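Local coordinates for choline/ethanolamine kinase family protein (PDB 3DXQ) that probably phosphorylates ethanolamine or a related small alcohol, using a protein-kinase-like fold, at residues H169-A174 against M202-W207; C178-E183 against L209-V214. All blocks are in the same frame, centred on the assembly; numbering follows the deposited sequence.

Overall arrangement
After helix 152-167 the chain runs through 169-174 into strand 174-176, then the loop 178-183, the hairpin of strands 185-187 and 192-194, strand 201-203 and helix 206-215. Contact 1 closes the longer return, pairing the beginning of strand 174-176 with the end of strand 201-203 just ahead of the helix. Contact 2 opens within that return and closes beyond it, so the two cross rather than nest; its loop packs on the following turns of the same helix. Their centres lie about 15 Å apart, and Trp207 NE1, probably hydrogen-bonded to Cys178 O, connects them. Together they join strand 174-176 and the loop that follows it to the end of strand 201-203 and helix 206-215.

Contact 1: H169-A174 against M202-W207; sequences HPLPLA and MNDPLW
Leu171, its CG anti to the carbonyl carbon, turns its isobutyl end obliquely across the Asp204 carboxylate, CD2 lying 3.8 Å from Asp204 OD2. That oxygen has its polar partner in Tyr246 OH, while OD1 forms a salt bridge with Arg242, so the leucine covers a carboxylate already held from helix 237-263. Pro172 next crosses Pro205 at about a right angle, CG to CG 4.0 Å, and its carbonyl O accepts a CA-H contact from Asp204. Leu173 starts away from the other segment, but with CG anti to the backbone N (chi1 -152°) its CD2 returns to Met202 CB at 3.9 Å. Here the chain enters a two-stranded antiparallel ribbon: Ala174 and Asn203 are a hydrogen-bonded pair, Ala174 N giving a nearly straight bond of 2.8 Å to Asn203 O, and Asn203 N returning one of 2.9 Å to Ala174 O. Ala174 CB rests on the Pro205 ring, 4.0 Å from CD, beside His118, while the bent side chain of Met202, a selenomethionine, brings CE against the Ala174 carbonyl carbon. Beyond the ribbon Asp204 OD1 caps the coming helix, accepting from Leu206 N above the carboxylate plane.

Contact 2: C178-E183 against L209-V214; sequences CDPLCE and LGDLSV
Pro180 forms the centre of the contact, its ring edge CG-CD pressed obliquely against the side chain of Asp211 on helix 206-215. Pro180 CD sits 3.5 Å from Asp211 CG and Pro180 CG 3.6 Å from Asp211 CB, so the carboxylate is met by hydrocarbon. One residue on, Leu212 meets the loop at two further points: its CD1 lies 3.6 Å from Pro180 O and 4.4 Å from Cys182 SG, with CG anti to the backbone N (chi1 174°) and chi2 near +46° setting CD1. Asp211 CG is likewise anti (chi1 -164°), which carries the carboxylate toward the loop, where Asp211 OD2 comes to 3.4 Å from Cys178 O, two acceptors without a bond between them. Asp179 OD1 and Asp211 OD1 are 4.4 Å apart, close enough that, if both are ionised, their repulsion could raise the proton affinity of either. The sequence from His177 to Asn184 matches the His-x-Asp...Asn catalytic loop of the protein-kinase-like clan, in which the aspartate corresponding to Asp179 is the usual catalytic base. An inverse gamma turn around Pro180, closed by Leu181 N to Asp179 O at 2.8 Å, fixes the loop just after that aspartate. Farther out, His177 ND1 accepts from Asp179 N, and Asp208 OD1 accepts from Cys178 N, holding the backbone from the start of the helix, much as the aspartate of helix F holds the catalytic loop in protein kinases. Phe114 of helix 106-118 touches both Pro180 and Leu212, and Phe100 lies against Cys182 and Leu212.

Contact 1: H169-A174 against M202-W207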
ATOM      1  N   HIS A 169     -10.865  17.999  12.420  1.00 38.81           N
ATOM      2  CA  HIS A 169     -11.900  17.125  12.995  1.00 38.68           C
ATOM      3  C   HIS A 169     -11.339  15.746  13.359  1.00 38.56           C
ATOM      4  O   HIS A 169     -10.436  15.248  12.707  1.00 41.89           O
ATOM      5  CB  HIS A 169     -13.060  16.924  12.005  1.00 38.23           C
ATOM      6  CG  HIS A 169     -13.790  18.179  11.645  1.00 40.67           C
ATOM      7  ND1 HIS A 169     -14.820  18.686  12.409  1.00 45.12           N
ATOM      8  CD2 HIS A 169     -13.644  19.033  10.606  1.00 42.90           C
ATOM      9  CE1 HIS A 169     -15.265  19.809  11.871  1.00 39.90           C
ATOM     10  NE2 HIS A 169     -14.576  20.036  10.767  1.00 42.65           N
ATOM     11  N   PRO A 170     -11.879  15.122  14.408  1.00 38.06           N
ATOM     12  CA  PRO A 170     -11.478  13.762  14.761  1.00 37.37           C
ATOM     13  C   PRO A 170     -11.657  12.841  13.564  1.00 38.82           C
ATOM     14  O   PRO A 170     -12.700  12.898  12.910  1.00 39.19           O
ATOM     15  CB  PRO A 170     -12.477  13.367  15.848  1.00 37.31           C
ATOM     16  CG  PRO A 170     -12.984  14.661  16.388  1.00 37.20           C
ATOM     17  CD  PRO A 170     -12.918  15.657  15.305  1.00 37.70           C
ATOM     18  N   LEU A 171     -10.650  12.026  13.258  1.00 38.89           N
ATOM     19  CA  LEU A 171     -10.755  11.073  12.179  1.00 37.97           C
ATOM     20  C   LEU A 171     -10.853   9.678  12.802  1.00 39.20           C
ATOM     21  O   LEU A 171     -10.306   9.426  13.875  1.00 38.82           O
ATOM     22  CB  LEU A 171      -9.539  11.170  11.283  1.00 37.60           C
ATOM     23  CG  LEU A 171      -9.313  12.551  10.669  1.00 39.89           C
ATOM     24  CD1 LEU A 171      -7.867  12.706  10.251  1.00 41.32           C
ATOM     25  CD2 LEU A 171     -10.268  12.770   9.506  1.00 33.91           C
ATOM     26  N   PRO A 172     -11.562   8.767  12.140  1.00 38.56           N
ATOM     27  CA  PRO A 172     -11.628   7.435  12.672  1.00 40.15           C
ATOM     28  C   PRO A 172     -10.278   6.744  12.489  1.00 40.86           C
ATOM     29  O   PRO A 172      -9.479   7.192  11.660  1.00 41.05           O
ATOM     30  CB  PRO A 172     -12.702   6.770  11.812  1.00 41.88           C
ATOM     31  CG  PRO A 172     -12.671   7.519  10.505  1.00 37.97           C
ATOM     32  CD  PRO A 172     -12.299   8.919  10.872  1.00 39.82           C
ATOM     33  N   LEU A 173     -10.047   5.690  13.273  1.00 40.18           N
ATOM     34  CA  LEU A 173      -8.786   4.955  13.288  1.00 41.50           C
ATOM     35  C   LEU A 173      -9.072   3.464  13.052  1.00 42.41           C
ATOM     36  O   LEU A 173      -9.885   2.835  13.741  1.00 40.55           O
ATOM     37  CB  LEU A 173      -8.069   5.148  14.624  1.00 41.84           C
ATOM     38  CG  LEU A 173      -6.539   5.051  14.596  1.00 47.12           C
ATOM     39  CD1 LEU A 173      -5.897   6.277  13.882  1.00 45.54           C
ATOM     40  CD2 LEU A 173      -6.003   4.919  16.002  1.00 43.64           C
ATOM     41  N   ALA A 174      -8.428   2.907  12.042  1.00 42.98           N
ATOM     42  CA  ALA A 174      -8.663   1.533  11.685  1.00 42.75           C
ATOM     43  C   ALA A 174      -7.338   0.834  11.388  1.00 43.70           C
ATOM     44  O   ALA A 174      -6.333   1.495  11.056  1.00 43.19           O
ATOM     45  CB  ALA A 174      -9.571   1.489  10.465  1.00 42.05           C
HETATM   46  N   MSE A 202      -2.226   1.419  12.473  1.00 45.24           N
HETATM   47  CA  MSE A 202      -3.502   2.057  12.728  1.00 42.09           C
HETATM   48  C   MSE A 202      -3.411   3.351  11.923  1.00 44.54           C
HETATM   49  O   MSE A 202      -2.356   3.987  11.913  1.00 46.21           O
HETATM   50  CB  MSE A 202      -3.688   2.353  14.215  1.00 40.47           C
HETATM   51  CG  MSE A 202      -3.620   1.146  15.114  1.00 39.60           C
HETATM   52 SE   MSE A 202      -4.822  -0.284  14.486  0.75 33.74          SE
HETATM   53  CE  MSE A 202      -6.558   0.680  14.753  1.00 31.64           C
ATOM     54  N   ASN A 203      -4.501   3.721  11.245  1.00 42.99           N
ATOM     55  CA  ASN A 203      -4.519   4.855  10.354  1.00 39.90           C
ATOM     56  C   ASN A 203      -5.964   5.271  10.051  1.00 39.72           C
ATOM     57  O   ASN A 203      -6.929   4.606  10.461  1.00 39.04           O
ATOM     58  CB  ASN A 203      -3.801   4.454   9.057  1.00 39.18           C
ATOM     59  CG  ASN A 203      -3.369   5.651   8.209  1.00 37.47           C
ATOM     60  OD1 ASN A 203      -3.589   6.800   8.564  1.00 38.46           O
ATOM     61  ND2 ASN A 203      -2.752   5.364   7.075  1.00 32.50           N
ATOM     62  N   ASP A 204      -6.103   6.405   9.364  1.00 39.59           N
ATOM     63  CA  ASP A 204      -7.386   6.840   8.815  1.00 39.14           C
ATOM     64  C   ASP A 204      -7.712   5.854   7.697  1.00 39.68           C
ATOM     65  O   ASP A 204      -6.988   5.807   6.713  1.00 39.96           O
ATOM     66  CB  ASP A 204      -7.238   8.240   8.252  1.00 38.48           C
ATOM     67  CG  ASP A 204      -8.526   8.818   7.738  1.00 40.96           C
ATOM     68  OD1 ASP A 204      -9.509   8.065   7.557  1.00 34.69           O
ATOM     69  OD2 ASP A 204      -8.519  10.054   7.501  1.00 42.32           O
ATOM     70  N   PRO A 205      -8.794   5.066   7.846  1.00 40.20           N
ATOM     71  CA  PRO A 205      -9.149   4.048   6.882  1.00 39.94           C
ATOM     72  C   PRO A 205      -9.139   4.527   5.446  1.00 40.53           C
ATOM     73  O   PRO A 205      -8.831   3.742   4.552  1.00 42.74           O
ATOM     74  CB  PRO A 205     -10.587   3.667   7.290  1.00 42.68           C
ATOM     75  CG  PRO A 205     -11.036   4.720   8.221  1.00 40.95           C
ATOM     76  CD  PRO A 205      -9.801   5.141   8.916  1.00 41.18           C
ATOM     77  N   LEU A 206      -9.479   5.791   5.218  1.00 40.20           N
ATOM     78  CA  LEU A 206      -9.513   6.328   3.859  1.00 39.96           C
ATOM     79  C   LEU A 206      -8.141   6.556   3.241  1.00 40.15           C
ATOM     80  O   LEU A 206      -8.033   6.908   2.055  1.00 38.16           O
ATOM     81  CB  LEU A 206     -10.374   7.608   3.788  1.00 38.74           C
ATOM     82  CG  LEU A 206     -11.816   7.384   4.221  1.00 35.02           C
ATOM     83  CD1 LEU A 206     -12.705   8.527   3.801  1.00 35.40           C
ATOM     84  CD2 LEU A 206     -12.356   6.027   3.711  1.00 37.31           C
ATOM     85  N   TRP A 207      -7.084   6.359   4.018  1.00 40.44           N
ATOM     86  CA  TRP A 207      -5.748   6.431   3.442  1.00 40.99           C
ATOM     87  C   TRP A 207      -5.569   5.258   2.483  1.00 42.16           C
ATOM     88  O   TRP A 207      -4.983   5.416   1.406  1.00 44.54           O
ATOM     89  CB  TRP A 207      -4.662   6.360   4.498  1.00 41.31           C
ATOM     90  CG  TRP A 207      -3.365   6.013   3.905  1.00 38.70           C
ATOM     91  CD1 TRP A 207      -2.883   4.756   3.673  1.00 41.84           C
ATOM     92  CD2 TRP A 207      -2.368   6.924   3.443  1.00 42.01           C
ATOM     93  NE1 TRP A 207      -1.638   4.829   3.090  1.00 43.57           N
ATOM     94  CE2 TRP A 207      -1.291   6.148   2.950  1.00 38.77           C
ATOM     95  CE3 TRP A 207      -2.271   8.314   3.411  1.00 38.33           C
ATOM     96  CZ2 TRP A 207      -0.151   6.713   2.421  1.00 41.81           C
ATOM     97  CZ3 TRP A 207      -1.129   8.885   2.882  1.00 43.57           C
ATOM     98  CH2 TRP A 207      -0.082   8.085   2.388  1.00 43.36           C
TER

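Contact 2: C178-E183 against L209-V214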
ATOM      1  N   CYS A 178      -1.986   0.295   4.455  1.00 42.00           N
ATOM      2  CA  CYS A 178      -1.070   1.438   4.279  1.00 44.62           C
ATOM      3  C   CYS A 178      -0.218   1.518   3.018  1.00 44.81           C
ATOM      4  O   CYS A 178       0.270   2.592   2.693  1.00 44.65           O
ATOM      5  CB  CYS A 178      -0.175   1.606   5.499  1.00 45.15           C
ATOM      6  SG  CYS A 178      -1.112   2.025   6.962  1.00 48.99           S
ATOM      7  N   ASP A 179      -0.004   0.408   2.327  1.00 45.83           N
ATOM      8  CA  ASP A 179       0.693   0.445   1.048  1.00 47.62           C
ATOM      9  C   ASP A 179       0.023  -0.506   0.066  1.00 47.79           C
ATOM     10  O   ASP A 179       0.658  -1.432  -0.432  1.00 48.44           O
ATOM     11  CB  ASP A 179       2.177   0.087   1.216  1.00 48.77           C
ATOM     12  CG  ASP A 179       2.987   0.298  -0.069  1.00 51.68           C
ATOM     13  OD1 ASP A 179       2.793   1.334  -0.755  1.00 51.86           O
ATOM     14  OD2 ASP A 179       3.817  -0.580  -0.379  1.00 56.30           O
ATOM     15  N   PRO A 180      -1.270  -0.278  -0.215  1.00 48.58           N
ATOM     16  CA  PRO A 180      -2.041  -1.175  -1.080  1.00 48.76           C
ATOM     17  C   PRO A 180      -1.735  -1.057  -2.580  1.00 48.24           C
ATOM     18  O   PRO A 180      -2.588  -0.638  -3.367  1.00 49.68           O
ATOM     19  CB  PRO A 180      -3.491  -0.784  -0.767  1.00 49.30           C
ATOM     20  CG  PRO A 180      -3.396   0.668  -0.431  1.00 49.62           C
ATOM     21  CD  PRO A 180      -2.100   0.827   0.306  1.00 47.43           C
ATOM     22  N   LEU A 181      -0.521  -1.436  -2.965  1.00 46.87           N
ATOM     23  CA  LEU A 181      -0.152  -1.497  -4.372  1.00 46.04           C
ATOM     24  C   LEU A 181      -1.041  -2.531  -5.070  1.00 44.96           C
ATOM     25  O   LEU A 181      -1.485  -3.499  -4.462  1.00 43.73           O
ATOM     26  CB  LEU A 181       1.313  -1.903  -4.547  1.00 45.63           C
ATOM     27  CG  LEU A 181       2.441  -1.069  -3.896  1.00 48.36           C
ATOM     28  CD1 LEU A 181       3.718  -1.920  -3.817  1.00 40.15           C
ATOM     29  CD2 LEU A 181       2.717   0.266  -4.612  1.00 37.91           C
ATOM     30  N   CYS A 182      -1.304  -2.315  -6.352  1.00 44.34           N
ATOM     31  CA  CYS A 182      -2.131  -3.217  -7.102  1.00 42.72           C
ATOM     32  C   CYS A 182      -1.644  -4.655  -6.967  1.00 42.55           C
ATOM     33  O   CYS A 182      -2.464  -5.578  -6.782  1.00 39.08           O
ATOM     34  CB  CYS A 182      -2.146  -2.804  -8.560  1.00 42.07           C
ATOM     35  SG  CYS A 182      -2.916  -1.216  -8.830  1.00 48.56           S
ATOM     36  N   GLU A 183      -0.315  -4.819  -7.017  1.00 41.77           N
ATOM     37  CA  GLU A 183       0.322  -6.151  -6.964  0.50 41.93           C
ATOM     38  C   GLU A 183       0.029  -6.894  -5.662  1.00 42.96           C
ATOM     39  O   GLU A 183       0.067  -8.112  -5.619  1.00 41.65           O
ATOM     40  CB  GLU A 183       1.846  -6.085  -7.183  0.50 41.21           C
ATOM     41  CG  GLU A 183       2.634  -5.327  -6.119  0.50 41.36           C
ATOM     42  CD  GLU A 183       4.134  -5.560  -6.206  0.50 41.45           C
ATOM     43  OE1 GLU A 183       4.590  -6.696  -5.924  0.50 39.43           O
ATOM     44  OE2 GLU A 183       4.861  -4.596  -6.529  0.50 41.29           O
ATOM     45  N   LEU A 209      -7.901   3.634   0.796  1.00 37.66           N
ATOM     46  CA  LEU A 209      -8.680   3.909  -0.426  1.00 37.37           C
ATOM     47  C   LEU A 209      -7.947   4.887  -1.322  1.00 38.86           C
ATOM     48  O   LEU A 209      -7.830   4.661  -2.528  1.00 40.48           O
ATOM     49  CB  LEU A 209     -10.102   4.408  -0.121  1.00 36.83           C
ATOM     50  CG  LEU A 209     -11.090   3.277   0.236  1.00 34.87           C
ATOM     51  CD1 LEU A 209     -10.714   2.518   1.521  1.00 26.09           C
ATOM     52  CD2 LEU A 209     -12.520   3.774   0.363  1.00 33.60           C
ATOM     53  N   GLY A 210      -7.416   5.952  -0.733  1.00 40.77           N
ATOM     54  CA  GLY A 210      -6.699   6.957  -1.537  1.00 42.76           C
ATOM     55  C   GLY A 210      -5.438   6.389  -2.171  1.00 42.91           C
ATOM     56  O   GLY A 210      -5.106   6.687  -3.330  1.00 42.04           O
ATOM     57  N   ASP A 211      -4.740   5.555  -1.406  1.00 41.74           N
ATOM     58  CA  ASP A 211      -3.484   4.978  -1.863  1.00 41.62           C
ATOM     59  C   ASP A 211      -3.708   4.034  -3.036  1.00 41.38           C
ATOM     60  O   ASP A 211      -3.024   4.129  -4.056  1.00 43.10           O
ATOM     61  CB  ASP A 211      -2.801   4.246  -0.720  1.00 42.45           C
ATOM     62  CG  ASP A 211      -1.322   3.944  -0.998  1.00 40.66           C
ATOM     63  OD1 ASP A 211      -0.972   3.273  -1.978  1.00 44.42           O
ATOM     64  OD2 ASP A 211      -0.496   4.338  -0.170  1.00 47.65           O
ATOM     65  N   LEU A 212      -4.673   3.139  -2.902  1.00 39.84           N
ATOM     66  CA  LEU A 212      -4.999   2.229  -3.988  1.00 39.35           C
ATOM     67  C   LEU A 212      -5.371   2.999  -5.233  1.00 40.61           C
ATOM     68  O   LEU A 212      -4.901   2.674  -6.319  1.00 42.38           O
ATOM     69  CB  LEU A 212      -6.157   1.321  -3.586  1.00 40.08           C
ATOM     70  CG  LEU A 212      -6.729   0.409  -4.653  1.00 39.37           C
ATOM     71  CD1 LEU A 212      -5.579  -0.273  -5.413  1.00 40.23           C
ATOM     72  CD2 LEU A 212      -7.680  -0.628  -3.998  1.00 38.47           C
ATOM     73  N   SER A 213      -6.210   4.019  -5.082  1.00 41.32           N
ATOM     74  CA  SER A 213      -6.654   4.817  -6.225  1.00 42.04           C
ATOM     75  C   SER A 213      -5.496   5.400  -7.011  1.00 43.10           C
ATOM     76  O   SER A 213      -5.464   5.275  -8.241  1.00 42.04           O
ATOM     77  CB  SER A 213      -7.567   5.957  -5.768  1.00 43.48           C
ATOM     78  OG  SER A 213      -8.112   6.652  -6.872  1.00 38.95           O
ATOM     79  N   VAL A 214      -4.546   6.028  -6.307  1.00 44.51           N
ATOM     80  CA  VAL A 214      -3.376   6.631  -6.965  1.00 45.85           C
ATOM     81  C   VAL A 214      -2.447   5.571  -7.561  1.00 47.28           C
ATOM     82  O   VAL A 214      -1.842   5.795  -8.627  1.00 49.46           O
ATOM     83  CB  VAL A 214      -2.570   7.522  -6.013  1.00 44.81           C
ATOM     84  CG1 VAL A 214      -1.255   7.914  -6.623  1.00 49.64           C
ATOM     85  CG2 VAL A 214      -3.337   8.735  -5.708  1.00 46.34           C
TER